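Local atomic coordinates of Poly(A) ribonuclease pop2 (PDB entry 2P51), a protein that serves as a catalytic subunit of the CCR4-NOT complex, removing poly(A) tails from mRNA as a metal-dependent 3'-exoribonuclease that releases 5'-AMP. Residues Arg24-Trp27 with Ser28-Gln32; Glu34-Leu37 with Ile38-Leu41; Phe173-Leu176 with Leu177-Met180; Lys194-Cys197 with Ile198-Lys202; Arg247-Phe250 with Glu251-Arg255. All blocks are in the same frame, centred on the assembly; numbering follows the deposited sequence.

The five contacts fall into two touching pairs and one separate member. Interaction 1 leads from strand 23-26 into helix 31-41, which interaction 2 continues; they meet at a salt bridge, Arg24 NH2 to Glu34 OE2 at 2.8 Å. Interactions 3 and 4, on the successive helices 170-181 and 189-199, interlock where Phe173 CE1 comes 3.6 Å from Phe200 CG. Interaction 5 stands apart, centred about 23 Å from the centre of interaction 4. Two magnesium ions, one held by Asp51 and Asp172, the other by Asp51, Glu53 and Asp241, lie among them: a bound magnesium is about 9 Å from the Tyr175 side chain, 11 Å from Ile248's and 13 Å from Asp25's.

Interaction 1 (Arg24-Trp27 with Ser28-Gln32); sequences RDVW and STNLQ
Trp27 and Asn30 close a type I β-turn in which Asn30 N donates to Trp27 O at 3.2 Å, from well above the carbonyl plane (61° out of it), and the intervening Ser28 and Thr29 both have right-handed helical backbone angles. The turn carries the chain of the DEDD nuclease fold from edge strand 23-26 into helix 31-41. Asn30, at the N-cap position, does not cap the helix with its side chain; with chi1 at 64° its amide instead folds back over the end of the strand. Its OD1 receives Trp27 N at 2.7 Å in an almost straight bond (N-H...O 176°). The other half of the amide, ND2, reaches Asp25 O at 3.2 Å, in the carbonyl plane and on a lone pair. Two bonds to the main chain, one accepted and one donated, thus fix the amide flip. Further out, the Asp25 carboxylate is taken by Gln107 and Asn109 of the neighbouring strand, while the Trp27 ring meets His137 edge-to-face and Lys136 through a cation-pi contact. At the strand's end, Val26 turns one methyl to the start of the helix: CG1 lies 3.6 Å from Leu31 CA and 4.2 Å from Leu31 CD1.

Interaction 2 (Glu34-Leu37 with Ile38-Leu41); sequences EMNL and IMSL
Leu37 and Leu41, one helical turn apart, run side by side and point the same way, their CD1 methyls 4.0 Å from each other. With chi1 at 82°, the Ser40 hydroxyl swings back along the helix to the Leu37 carbonyl, and OG donates to Leu37 O at 2.7 Å, in addition to the main-chain bond from Ser40 N to Asn36 O (3.0 Å). The root of Met39 bears on the preceding turn, CG lying 3.2 Å from Met35 O, the carbonyl that also accepts Met39 N at 2.8 Å. Ile38 lies against the preceding turn as well, with CG1 3.5 Å from Glu34 O, and its CD1 is a loose 4.3 Å from Met35 SD. Met35 and Ile38 both bear on Phe108, and Ile38 and Leu41 on Trp106, in strand 105-109; Glu34 OE1 also accepts a hydrogen bond from the Trp106 indole. The pattern is that of an amphipathic α-helix laid on a β-sheet, here helix 31-41 packed against the mixed sheet of the DEDD nuclease fold, away from the metal site.

Interaction 3 (Phe173-Leu176 with Leu177-Met180); sequences FAYL and LKAM
Tyr175 and Lys178 extend alongside each other from one turn of helix 170-181, and the ammonium nitrogen comes to 4.2 Å between Lys178 NZ and Tyr175 CE2, at an oblique angle to the ring. The lysine chain is stretched out from a CG anti to the backbone nitrogen (chi1 168°), which carries NZ out to the level of CE2. At its root, Lys178 CB lies 3.3 Å from Ala174 O, the same carbonyl that accepts Lys178 N at 2.8 Å. One turn after Leu176, Met180 bends back at chi3 (-61°) and sets its CE methyl 3.6 Å from Leu176 O, which also takes Met180 N at 2.9 Å. Regular bonds from Leu177 N to Phe173 O (2.8 Å) and from Ala179 N to Tyr175 O (3.0 Å) hold the backbone that spaces these groups. In the second shell, two main-chain carbonyls fix the polar ends: Val80 O takes Lys178 NZ, and Leu83 O takes Tyr175 OH. Phe54 stacks on the Tyr175 ring, and Phe173 reaches Met50 on strand 47-53. This is a largely buried stretch of helix in the DEDD nuclease fold, whose first turn contains Asp172, a magnesium ligand of the active site.

Interaction 4 (Lys194-Cys197 with Ile198-Lys202); sequences KILC and IYFPK
Ile198 opens the last turn of helix 189-199 with a divided bond: its N donates to Ile195 O at 3.0 Å from far above the carbonyl plane, and only weakly to Lys194 O at 3.3 Å. Its CG1 rests 3.5 Å from Lys194 O. Tyr199 N bonds weakly to Ile195 O, which also lies at the ring edge, 3.4 Å from Tyr199 CD2; the two side chains run alongside, Ile195 CG2 3.9 Å from Tyr199 CE2. At Phe200 the chain leaves helical angles, yet its N still reaches Leu196 O at 2.9 Å. Leu196 CG, anti to the backbone N (chi1 -162°), sends CD1 to the Phe200 ring, 3.5 Å from Phe200 CD2; Trp164 meets that ring edge-to-face. Pro201 has no N-H to continue the helical hydrogen bonding; its CA approaches Cys197 O instead, at 3.1 Å in a CA-H...O contact (129° at the hydrogen). A helix C-terminus ended by a non-helical residue and then a proline passes the chain to edge strand 203-205 of the nuclease sheet.

Interaction 5 (Arg247-Phe250 with Glu251-Arg255); sequences RIFF and EIRSR
Four successive i-to-i+4 bonds join Arg247-Phe250 to Glu251-Ser254, from Glu251 N to Arg247 O at 3.2 Å through Ser254 N to Phe250 O at 2.9 Å, as expected of a regular α-helix. This is helix 238-257 of the DEDD nuclease fold, which begins just before the metal ligand Asp241. Phe250 and Arg253 run side by side with planes 89° apart: bent at chi3 (74°), Arg253 turns its guanidinium over the ring edge, and Phe250 CD1 stands 3.6 Å above the guanidinium plane, over its centre. Arg253 NH2 forms a salt bridge with Glu96 and a hydrogen bond to Glu95 O. On the buried side, facing Ile206, Ile248 CG2 and Ile252 CD1 are unusually tight at 3.3 Å. Toward solvent, Arg255 NE bridges to the anti lone pair of Glu251 OE2 at 2.6 Å, nearly straight (175°). One water completes the Phe250-Arg253 pairing, donating to Phe250 O at 2.8 Å and accepting from Arg253 NE at 2.9 Å.

Interaction 1 (Arg24-Trp27 with Ser28-Gln32)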
loop_
_atom_site.group_PDB
_atom_site.type_symbol
_atom_site.label_atom_id
_atom_site.label_comp_id
_atom_site.label_asym_id
_atom_site.label_seq_id
_atom_site.Cartn_x
_atom_site.Cartn_y
_atom_site.Cartn_z
ATOM N N ARG A 24 -11.125 -9.105 4.342
ATOM C CA ARG A 24 -10.704 -10.518 4.395
ATOM C C ARG A 24 -9.268 -10.620 4.882
ATOM O O ARG A 24 -8.386 -10.096 4.184
ATOM C CB ARG A 24 -10.874 -11.183 3.026
ATOM C CG ARG A 24 -12.346 -11.303 2.643
ATOM C CD ARG A 24 -12.582 -12.080 1.342
ATOM N NE ARG A 24 -12.236 -13.494 1.444
ATOM C CZ ARG A 24 -13.028 -14.455 1.895
ATOM N NH1 ARG A 24 -14.265 -14.132 2.311
ATOM N NH2 ARG A 24 -12.638 -15.737 1.951
ATOM N N ASP A 25 -9.055 -11.238 6.048
ATOM C CA ASP A 25 -7.681 -11.371 6.537
ATOM C C ASP A 25 -6.981 -12.577 5.940
ATOM O O ASP A 25 -7.644 -13.637 5.815
ATOM C CB ASP A 25 -7.628 -11.556 8.062
ATOM C CG ASP A 25 -7.559 -10.209 8.745
ATOM O OD1 ASP A 25 -6.619 -9.417 8.604
ATOM O OD2 ASP A 25 -8.525 -9.931 9.492
ATOM N N VAL A 26 -5.714 -12.405 5.607
ATOM C CA VAL A 26 -4.968 -13.480 4.986
ATOM C C VAL A 26 -3.742 -13.747 5.856
ATOM O O VAL A 26 -3.053 -12.812 6.293
ATOM C CB VAL A 26 -4.544 -13.093 3.574
ATOM C CG1 VAL A 26 -4.063 -14.293 2.752
ATOM C CG2 VAL A 26 -5.678 -12.412 2.795
ATOM N N TRP A 27 -3.526 -15.060 6.077
ATOM C CA TRP A 27 -2.436 -15.612 6.868
ATOM C C TRP A 27 -1.725 -16.687 6.050
ATOM O O TRP A 27 -2.144 -16.916 4.910
ATOM C CB TRP A 27 -2.959 -16.268 8.158
ATOM C CG TRP A 27 -3.707 -15.249 8.999
ATOM C CD1 TRP A 27 -5.056 -15.028 9.027
ATOM C CD2 TRP A 27 -3.121 -14.321 9.914
ATOM N NE1 TRP A 27 -5.329 -14.013 9.922
ATOM C CE2 TRP A 27 -4.172 -13.566 10.473
ATOM C CE3 TRP A 27 -1.815 -14.044 10.339
ATOM C CZ2 TRP A 27 -3.952 -12.566 11.416
ATOM C CZ3 TRP A 27 -1.595 -13.041 11.279
ATOM C CH2 TRP A 27 -2.666 -12.317 11.805
ATOM N N SER A 28 -0.684 -17.307 6.582
ATOM C CA SER A 28 0.008 -18.286 5.737
ATOM C C SER A 28 -0.933 -19.412 5.363
ATOM O O SER A 28 -0.758 -20.045 4.318
ATOM C CB SER A 28 1.234 -18.807 6.497
ATOM O OG SER A 28 0.836 -19.528 7.637
ATOM N N THR A 29 -1.948 -19.679 6.179
ATOM C CA THR A 29 -2.838 -20.833 6.019
ATOM C C THR A 29 -3.885 -20.674 4.908
ATOM O O THR A 29 -4.413 -21.666 4.422
ATOM C CB THR A 29 -3.563 -21.156 7.349
ATOM O OG1 THR A 29 -4.123 -19.938 7.868
ATOM C CG2 THR A 29 -2.599 -21.642 8.414
ATOM N N ASN A 30 -4.165 -19.419 4.506
ATOM C CA ASN A 30 -5.166 -19.242 3.458
ATOM C C ASN A 30 -4.629 -18.317 2.347
ATOM O O ASN A 30 -5.421 -17.864 1.510
ATOM C CB ASN A 30 -6.486 -18.741 4.046
ATOM C CG ASN A 30 -6.333 -17.366 4.663
ATOM O OD1 ASN A 30 -5.230 -16.927 5.000
ATOM N ND2 ASN A 30 -7.461 -16.666 4.810
ATOM N N LEU A 31 -3.326 -18.153 2.314
ATOM C CA LEU A 31 -2.708 -17.321 1.249
ATOM C C LEU A 31 -3.106 -17.731 -0.146
ATOM O O LEU A 31 -3.520 -16.901 -0.982
ATOM C CB LEU A 31 -1.181 -17.365 1.387
ATOM C CG LEU A 31 -0.418 -16.623 0.265
ATOM C CD1 LEU A 31 -0.728 -15.133 0.269
ATOM C CD2 LEU A 31 1.068 -16.913 0.435
ATOM N N GLN A 32 -2.986 -19.029 -0.399
ATOM C CA GLN A 32 -3.232 -19.434 -1.793
ATOM C C GLN A 32 -4.686 -19.261 -2.200
ATOM O O GLN A 32 -5.040 -18.807 -3.299
ATOM C CB GLN A 32 -2.770 -20.890 -1.993
ATOM C CG GLN A 32 -2.941 -21.336 -3.420
ATOM C CD GLN A 32 -1.794 -20.976 -4.340
ATOM O OE1 GLN A 32 -1.813 -19.910 -4.978
ATOM N NE2 GLN A 32 -0.812 -21.871 -4.418
#

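Interaction 2 (Glu34-Leu37 with Ile38-Leu41)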
loop_
_atom_site.group_PDB
_atom_site.type_symbol
_atom_site.label_atom_id
_atom_site.label_comp_id
_atom_site.label_asym_id
_atom_site.label_seq_id
_atom_site.Cartn_x
_atom_site.Cartn_y
_atom_site.Cartn_z
ATOM N N GLU A 34 -6.870 -17.149 -0.980
ATOM C CA GLU A 34 -7.271 -15.753 -1.123
ATOM C C GLU A 34 -6.665 -15.169 -2.393
ATOM O O GLU A 34 -7.332 -14.384 -3.085
ATOM C CB GLU A 34 -6.884 -14.972 0.147
ATOM C CG GLU A 34 -7.698 -15.446 1.360
ATOM C CD GLU A 34 -9.198 -15.246 1.176
ATOM O OE1 GLU A 34 -9.683 -14.235 0.563
ATOM O OE2 GLU A 34 -9.928 -16.144 1.655
ATOM N N MET A 35 -5.393 -15.525 -2.698
ATOM C CA MET A 35 -4.846 -15.034 -3.977
ATOM C C MET A 35 -5.661 -15.577 -5.142
ATOM O O MET A 35 -5.864 -14.851 -6.128
ATOM C CB MET A 35 -3.362 -15.414 -4.123
ATOM C CG MET A 35 -2.458 -14.644 -3.152
ATOM S SD MET A 35 -2.554 -12.835 -3.400
ATOM C CE MET A 35 -2.137 -12.776 -5.100
ATOM N N ASN A 36 -6.138 -16.808 -5.035
ATOM C CA ASN A 36 -6.947 -17.385 -6.124
ATOM C C ASN A 36 -8.224 -16.554 -6.272
ATOM O O ASN A 36 -8.643 -16.278 -7.409
ATOM C CB ASN A 36 -7.313 -18.861 -5.912
ATOM C CG ASN A 36 -6.181 -19.819 -6.088
ATOM O OD1 ASN A 36 -6.235 -21.015 -5.674
ATOM N ND2 ASN A 36 -5.140 -19.335 -6.724
ATOM N N LEU A 37 -8.824 -16.169 -5.156
ATOM C CA LEU A 37 -10.060 -15.360 -5.230
ATOM C C LEU A 37 -9.781 -14.016 -5.891
ATOM O O LEU A 37 -10.505 -13.585 -6.786
ATOM C CB LEU A 37 -10.649 -15.181 -3.848
ATOM C CG LEU A 37 -11.982 -14.421 -3.741
ATOM C CD1 LEU A 37 -13.077 -14.989 -4.636
ATOM C CD2 LEU A 37 -12.421 -14.408 -2.287
ATOM N N ILE A 38 -8.717 -13.343 -5.425
ATOM C CA ILE A 38 -8.291 -12.083 -6.060
ATOM C C ILE A 38 -8.041 -12.287 -7.539
ATOM O O ILE A 38 -8.516 -11.467 -8.338
ATOM C CB ILE A 38 -7.063 -11.506 -5.355
ATOM C CG1 ILE A 38 -7.447 -11.040 -3.939
ATOM C CG2 ILE A 38 -6.415 -10.364 -6.168
ATOM C CD1 ILE A 38 -6.252 -10.743 -3.037
ATOM N N MET A 39 -7.304 -13.323 -7.950
ATOM C CA MET A 39 -7.044 -13.540 -9.378
ATOM C C MET A 39 -8.320 -13.703 -10.187
ATOM O O MET A 39 -8.373 -13.268 -11.346
ATOM C CB MET A 39 -6.147 -14.785 -9.551
ATOM C CG MET A 39 -4.730 -14.425 -9.132
ATOM S SD MET A 39 -3.712 -15.899 -9.189
ATOM C CE MET A 39 -3.672 -16.285 -10.914
ATOM N N SER A 40 -9.327 -14.328 -9.584
ATOM C CA SER A 40 -10.575 -14.533 -10.291
ATOM C C SER A 40 -11.390 -13.257 -10.462
ATOM O O SER A 40 -12.317 -13.279 -11.302
ATOM C CB SER A 40 -11.394 -15.570 -9.505
ATOM O OG SER A 40 -12.100 -15.013 -8.407
ATOM N N LEU A 41 -11.081 -12.209 -9.689
ATOM C CA LEU A 41 -11.860 -10.968 -9.702
ATOM C C LEU A 41 -11.175 -9.839 -10.439
ATOM O O LEU A 41 -11.831 -8.882 -10.844
ATOM C CB LEU A 41 -12.123 -10.504 -8.247
ATOM C CG LEU A 41 -13.171 -11.360 -7.497
ATOM C CD1 LEU A 41 -13.165 -11.200 -6.000
ATOM C CD2 LEU A 41 -14.553 -11.008 -8.063
#

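Interaction 3 (Phe173-Leu176 with Leu177-Met180)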
loop_
_atom_site.group_PDB
_atom_site.type_symbol
_atom_site.label_atom_id
_atom_site.label_comp_id
_atom_site.label_asym_id
_atom_site.label_seq_id
_atom_site.Cartn_x
_atom_site.Cartn_y
_atom_site.Cartn_z
ATOM N N PHE A 173 5.063 1.527 -1.645
ATOM C CA PHE A 173 5.507 0.903 -2.904
ATOM C C PHE A 173 6.875 0.240 -2.698
ATOM O O PHE A 173 7.139 -0.833 -3.282
ATOM C CB PHE A 173 5.635 1.913 -4.043
ATOM C CG PHE A 173 4.435 2.068 -4.943
ATOM C CD1 PHE A 173 3.789 0.960 -5.472
ATOM C CD2 PHE A 173 3.946 3.314 -5.251
ATOM C CE1 PHE A 173 2.661 1.024 -6.310
ATOM C CE2 PHE A 173 2.852 3.401 -6.092
ATOM C CZ PHE A 173 2.196 2.304 -6.618
ATOM N N ALA A 174 7.780 0.839 -1.926
ATOM C CA ALA A 174 9.097 0.231 -1.695
ATOM C C ALA A 174 8.917 -1.135 -1.043
ATOM O O ALA A 174 9.640 -2.103 -1.389
ATOM C CB ALA A 174 10.014 1.137 -0.897
ATOM N N TYR A 175 7.972 -1.266 -0.097
ATOM C CA TYR A 175 7.799 -2.583 0.558
ATOM C C TYR A 175 7.296 -3.619 -0.434
ATOM O O TYR A 175 7.714 -4.781 -0.319
ATOM C CB TYR A 175 6.837 -2.462 1.744
ATOM C CG TYR A 175 7.626 -2.167 3.019
ATOM C CD1 TYR A 175 7.612 -0.958 3.681
ATOM C CD2 TYR A 175 8.410 -3.198 3.512
ATOM C CE1 TYR A 175 8.349 -0.724 4.852
ATOM C CE2 TYR A 175 9.147 -2.983 4.646
ATOM C CZ TYR A 175 9.128 -1.768 5.315
ATOM O OH TYR A 175 9.893 -1.642 6.440
ATOM N N LEU A 176 6.453 -3.223 -1.378
ATOM C CA LEU A 176 5.981 -4.215 -2.337
ATOM C C LEU A 176 7.123 -4.566 -3.287
ATOM O O LEU A 176 7.289 -5.747 -3.654
ATOM C CB LEU A 176 4.742 -3.786 -3.140
ATOM C CG LEU A 176 3.409 -4.225 -2.482
ATOM C CD1 LEU A 176 3.180 -3.437 -1.197
ATOM C CD2 LEU A 176 2.265 -4.093 -3.469
ATOM N N LEU A 177 7.919 -3.529 -3.660
ATOM C CA LEU A 177 9.044 -3.938 -4.552
ATOM C C LEU A 177 10.035 -4.817 -3.841
ATOM O O LEU A 177 10.570 -5.789 -4.421
ATOM C CB LEU A 177 9.724 -2.690 -5.144
ATOM C CG LEU A 177 10.747 -2.940 -6.258
ATOM C CD1 LEU A 177 10.038 -3.339 -7.559
ATOM C CD2 LEU A 177 11.641 -1.729 -6.496
ATOM N N LYS A 178 10.329 -4.535 -2.588
ATOM C CA LYS A 178 11.208 -5.386 -1.767
ATOM C C LYS A 178 10.679 -6.812 -1.704
ATOM O O LYS A 178 11.374 -7.816 -1.835
ATOM C CB LYS A 178 11.337 -4.793 -0.356
ATOM C CG LYS A 178 11.968 -5.703 0.669
ATOM C CD LYS A 178 12.022 -5.050 2.057
ATOM C CE LYS A 178 12.709 -5.998 3.072
ATOM N NZ LYS A 178 12.494 -5.442 4.467
ATOM N N ALA A 179 9.376 -6.982 -1.489
ATOM C CA ALA A 179 8.791 -8.306 -1.418
ATOM C C ALA A 179 8.976 -9.011 -2.757
ATOM O O ALA A 179 9.428 -10.170 -2.821
ATOM C CB ALA A 179 7.318 -8.222 -1.078
ATOM N N MET A 180 8.650 -8.337 -3.860
ATOM C CA MET A 180 8.741 -9.055 -5.136
ATOM C C MET A 180 10.170 -9.369 -5.548
ATOM O O MET A 180 10.376 -10.379 -6.214
ATOM C CB MET A 180 8.052 -8.211 -6.222
ATOM C CG MET A 180 6.538 -8.272 -6.035
ATOM S SD MET A 180 5.670 -7.397 -7.363
ATOM C CE MET A 180 6.312 -5.743 -7.138
#

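Interaction 4 (Lys194-Cys197 with Ile198-Lys202)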
loop_
_atom_site.group_PDB
_atom_site.type_symbol
_atom_site.label_atom_id
_atom_site.label_comp_id
_atom_site.label_asym_id
_atom_site.label_seq_id
_atom_site.Cartn_x
_atom_site.Cartn_y
_atom_site.Cartn_z
ATOM N N LYS A 194 12.379 3.561 -12.118
ATOM C CA LYS A 194 12.303 2.812 -13.368
ATOM C C LYS A 194 11.732 1.419 -13.175
ATOM O O LYS A 194 10.869 0.926 -13.909
ATOM C CB LYS A 194 13.718 2.700 -13.938
ATOM C CG LYS A 194 13.876 1.863 -15.168
ATOM C CD LYS A 194 15.241 2.340 -15.756
ATOM C CE LYS A 194 15.473 3.729 -15.133
ATOM N NZ LYS A 194 14.709 4.801 -15.831
ATOM N N ILE A 195 12.241 0.725 -12.153
ATOM C CA ILE A 195 11.769 -0.651 -11.925
ATOM C C ILE A 195 10.374 -0.608 -11.376
ATOM O O ILE A 195 9.522 -1.427 -11.741
ATOM C CB ILE A 195 12.753 -1.291 -10.914
ATOM C CG1 ILE A 195 14.148 -1.429 -11.532
ATOM C CG2 ILE A 195 12.205 -2.579 -10.366
ATOM C CD1 ILE A 195 15.260 -1.950 -10.673
ATOM N N LEU A 196 10.105 0.386 -10.516
ATOM C CA LEU A 196 8.736 0.459 -9.990
ATOM C C LEU A 196 7.726 0.614 -11.113
ATOM O O LEU A 196 6.696 -0.061 -11.026
ATOM C CB LEU A 196 8.516 1.640 -9.055
ATOM C CG LEU A 196 7.295 1.564 -8.151
ATOM C CD1 LEU A 196 7.414 0.414 -7.123
ATOM C CD2 LEU A 196 7.118 2.877 -7.431
ATOM N N CYS A 197 8.011 1.447 -12.096
ATOM C CA CYS A 197 7.020 1.682 -13.168
ATOM C C CYS A 197 6.898 0.510 -14.123
ATOM O O CYS A 197 5.985 0.385 -14.930
ATOM C CB CYS A 197 7.354 3.005 -13.898
ATOM S SG CYS A 197 7.022 4.427 -12.780
ATOM N N ILE A 198 7.829 -0.469 -14.027
ATOM C CA ILE A 198 7.569 -1.692 -14.847
ATOM C C ILE A 198 6.564 -2.601 -14.163
ATOM O O ILE A 198 5.668 -3.180 -14.789
ATOM C CB ILE A 198 8.912 -2.385 -15.105
ATOM C CG1 ILE A 198 9.820 -1.580 -16.056
ATOM C CG2 ILE A 198 8.734 -3.826 -15.583
ATOM C CD1 ILE A 198 11.244 -2.101 -16.060
ATOM N N TYR A 199 6.701 -2.772 -12.831
ATOM C CA TYR A 199 5.736 -3.592 -12.104
ATOM C C TYR A 199 4.383 -2.913 -11.916
ATOM O O TYR A 199 3.366 -3.630 -11.897
ATOM C CB TYR A 199 6.296 -3.954 -10.702
ATOM C CG TYR A 199 7.372 -5.010 -10.791
ATOM C CD1 TYR A 199 7.068 -6.385 -10.773
ATOM C CD2 TYR A 199 8.710 -4.619 -10.888
ATOM C CE1 TYR A 199 8.097 -7.334 -10.851
ATOM C CE2 TYR A 199 9.733 -5.560 -10.972
ATOM C CZ TYR A 199 9.409 -6.923 -10.964
ATOM O OH TYR A 199 10.442 -7.847 -11.037
ATOM N N PHE A 200 4.365 -1.585 -11.766
ATOM C CA PHE A 200 3.142 -0.819 -11.552
ATOM C C PHE A 200 3.044 0.244 -12.656
ATOM O O PHE A 200 3.248 1.434 -12.394
ATOM C CB PHE A 200 3.162 -0.125 -10.180
ATOM C CG PHE A 200 3.414 -1.149 -9.056
ATOM C CD1 PHE A 200 2.369 -1.882 -8.528
ATOM C CD2 PHE A 200 4.690 -1.343 -8.533
ATOM C CE1 PHE A 200 2.562 -2.785 -7.490
ATOM C CE2 PHE A 200 4.902 -2.263 -7.501
ATOM C CZ PHE A 200 3.824 -2.991 -6.964
ATOM N N PRO A 201 2.795 -0.153 -13.898
ATOM C CA PRO A 201 2.891 0.784 -14.998
ATOM C C PRO A 201 1.842 1.884 -14.991
ATOM O O PRO A 201 2.052 2.893 -15.681
ATOM C CB PRO A 201 2.713 -0.107 -16.235
ATOM C CG PRO A 201 1.964 -1.321 -15.720
ATOM C CD PRO A 201 2.529 -1.557 -14.337
ATOM N N LYS A 202 0.745 1.722 -14.272
ATOM C CA LYS A 202 -0.287 2.761 -14.180
ATOM C C LYS A 202 -0.647 2.958 -12.721
ATOM O O LYS A 202 -1.330 2.097 -12.141
ATOM C CB LYS A 202 -1.503 2.327 -14.990
ATOM C CG LYS A 202 -2.701 3.268 -14.889
ATOM C CD LYS A 202 -3.767 2.973 -15.946
ATOM C CE LYS A 202 -4.780 4.092 -15.943
ATOM N NZ LYS A 202 -6.125 3.783 -15.432
#

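Interaction 5 (Arg247-Phe250 with Glu251-Arg255)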
loop_
_atom_site.group_PDB
_atom_site.type_symbol
_atom_site.label_atom_id
_atom_site.label_comp_id
_atom_site.label_asym_id
_atom_site.label_seq_id
_atom_site.Cartn_x
_atom_site.Cartn_y
_atom_site.Cartn_z
ATOM N N ARG A 247 -11.874 4.662 -1.787
ATOM C CA ARG A 247 -13.079 5.501 -1.788
ATOM C C ARG A 247 -12.722 6.969 -1.974
ATOM O O ARG A 247 -13.443 7.681 -2.711
ATOM C CB ARG A 247 -13.884 5.286 -0.484
ATOM C CG ARG A 247 -14.280 3.822 -0.381
ATOM C CD ARG A 247 -15.075 3.535 0.860
ATOM N NE ARG A 247 -15.881 2.342 0.525
ATOM C CZ ARG A 247 -16.722 1.831 1.423
ATOM N NH1 ARG A 247 -16.785 2.442 2.609
ATOM N NH2 ARG A 247 -17.402 0.765 1.031
ATOM N N ILE A 248 -11.660 7.466 -1.359
ATOM C CA ILE A 248 -11.246 8.861 -1.595
ATOM C C ILE A 248 -10.868 9.088 -3.067
ATOM O O ILE A 248 -11.188 10.145 -3.655
ATOM C CB ILE A 248 -10.122 9.242 -0.624
ATOM C CG1 ILE A 248 -10.592 9.381 0.841
ATOM C CG2 ILE A 248 -9.436 10.531 -1.068
ATOM C CD1 ILE A 248 -9.346 9.267 1.734
ATOM N N PHE A 249 -10.181 8.095 -3.649
ATOM C CA PHE A 249 -9.772 8.281 -5.048
ATOM C C PHE A 249 -10.982 8.535 -5.934
ATOM O O PHE A 249 -10.987 9.478 -6.728
ATOM C CB PHE A 249 -8.983 7.059 -5.581
ATOM C CG PHE A 249 -8.705 7.172 -7.085
ATOM C CD1 PHE A 249 -7.723 8.032 -7.549
ATOM C CD2 PHE A 249 -9.451 6.413 -7.991
ATOM C CE1 PHE A 249 -7.471 8.128 -8.915
ATOM C CE2 PHE A 249 -9.194 6.518 -9.355
ATOM C CZ PHE A 249 -8.222 7.375 -9.819
ATOM N N PHE A 250 -12.034 7.707 -5.810
ATOM C CA PHE A 250 -13.161 7.867 -6.753
ATOM C C PHE A 250 -13.879 9.191 -6.469
ATOM O O PHE A 250 -14.379 9.854 -7.400
ATOM C CB PHE A 250 -14.090 6.665 -6.705
ATOM C CG PHE A 250 -13.390 5.481 -7.405
ATOM C CD1 PHE A 250 -13.369 5.431 -8.784
ATOM C CD2 PHE A 250 -12.763 4.478 -6.661
ATOM C CE1 PHE A 250 -12.735 4.382 -9.446
ATOM C CE2 PHE A 250 -12.157 3.415 -7.309
ATOM C CZ PHE A 250 -12.158 3.372 -8.685
ATOM N N GLU A 251 -13.908 9.579 -5.182
ATOM C CA GLU A 251 -14.621 10.844 -4.889
ATOM C C GLU A 251 -13.831 12.025 -5.431
ATOM O O GLU A 251 -14.451 12.966 -5.968
ATOM C CB GLU A 251 -14.853 10.982 -3.374
ATOM C CG GLU A 251 -15.709 12.179 -3.002
ATOM C CD GLU A 251 -17.113 12.195 -3.569
ATOM O OE1 GLU A 251 -17.568 11.098 -3.974
ATOM O OE2 GLU A 251 -17.746 13.282 -3.607
ATOM N N ILE A 252 -12.518 12.056 -5.307
ATOM C CA ILE A 252 -11.672 13.125 -5.852
ATOM C C ILE A 252 -11.778 13.155 -7.366
ATOM O O ILE A 252 -11.878 14.204 -8.024
ATOM C CB ILE A 252 -10.208 12.832 -5.378
ATOM C CG1 ILE A 252 -10.023 13.207 -3.896
ATOM C CG2 ILE A 252 -9.169 13.403 -6.301
ATOM C CD1 ILE A 252 -8.636 12.576 -3.512
ATOM N N ARG A 253 -11.773 11.941 -7.988
ATOM C CA ARG A 253 -11.898 11.864 -9.440
ATOM C C ARG A 253 -13.213 12.494 -9.874
ATOM O O ARG A 253 -13.290 13.239 -10.854
ATOM C CB ARG A 253 -11.876 10.407 -9.895
ATOM C CG ARG A 253 -11.717 10.284 -11.405
ATOM C CD ARG A 253 -11.648 8.806 -11.806
ATOM N NE ARG A 253 -13.001 8.256 -11.699
ATOM C CZ ARG A 253 -13.320 7.044 -12.168
ATOM N NH1 ARG A 253 -12.398 6.248 -12.741
ATOM N NH2 ARG A 253 -14.582 6.664 -12.021
ATOM N N SER A 254 -14.297 12.194 -9.150
ATOM C CA SER A 254 -15.595 12.792 -9.492
ATOM C C SER A 254 -15.663 14.285 -9.248
ATOM O O SER A 254 -16.162 15.036 -10.094
ATOM C CB SER A 254 -16.655 12.088 -8.626
ATOM O OG SER A 254 -17.917 12.658 -8.898
ATOM N N ARG A 255 -15.179 14.729 -8.077
ATOM C CA ARG A 255 -15.342 16.137 -7.728
ATOM C C ARG A 255 -14.371 17.045 -8.491
ATOM O O ARG A 255 -14.854 18.130 -8.822
ATOM C CB ARG A 255 -15.119 16.368 -6.242
ATOM C CG ARG A 255 -16.190 15.738 -5.348
ATOM C CD ARG A 255 -16.229 16.449 -4.005
ATOM N NE ARG A 255 -17.025 15.736 -3.020
ATOM C CZ ARG A 255 -17.468 16.259 -1.877
ATOM N NH1 ARG A 255 -17.179 17.533 -1.600
ATOM N NH2 ARG A 255 -18.178 15.488 -1.068
HETATM O O HOH W 1 -15.244 8.784 -9.871
#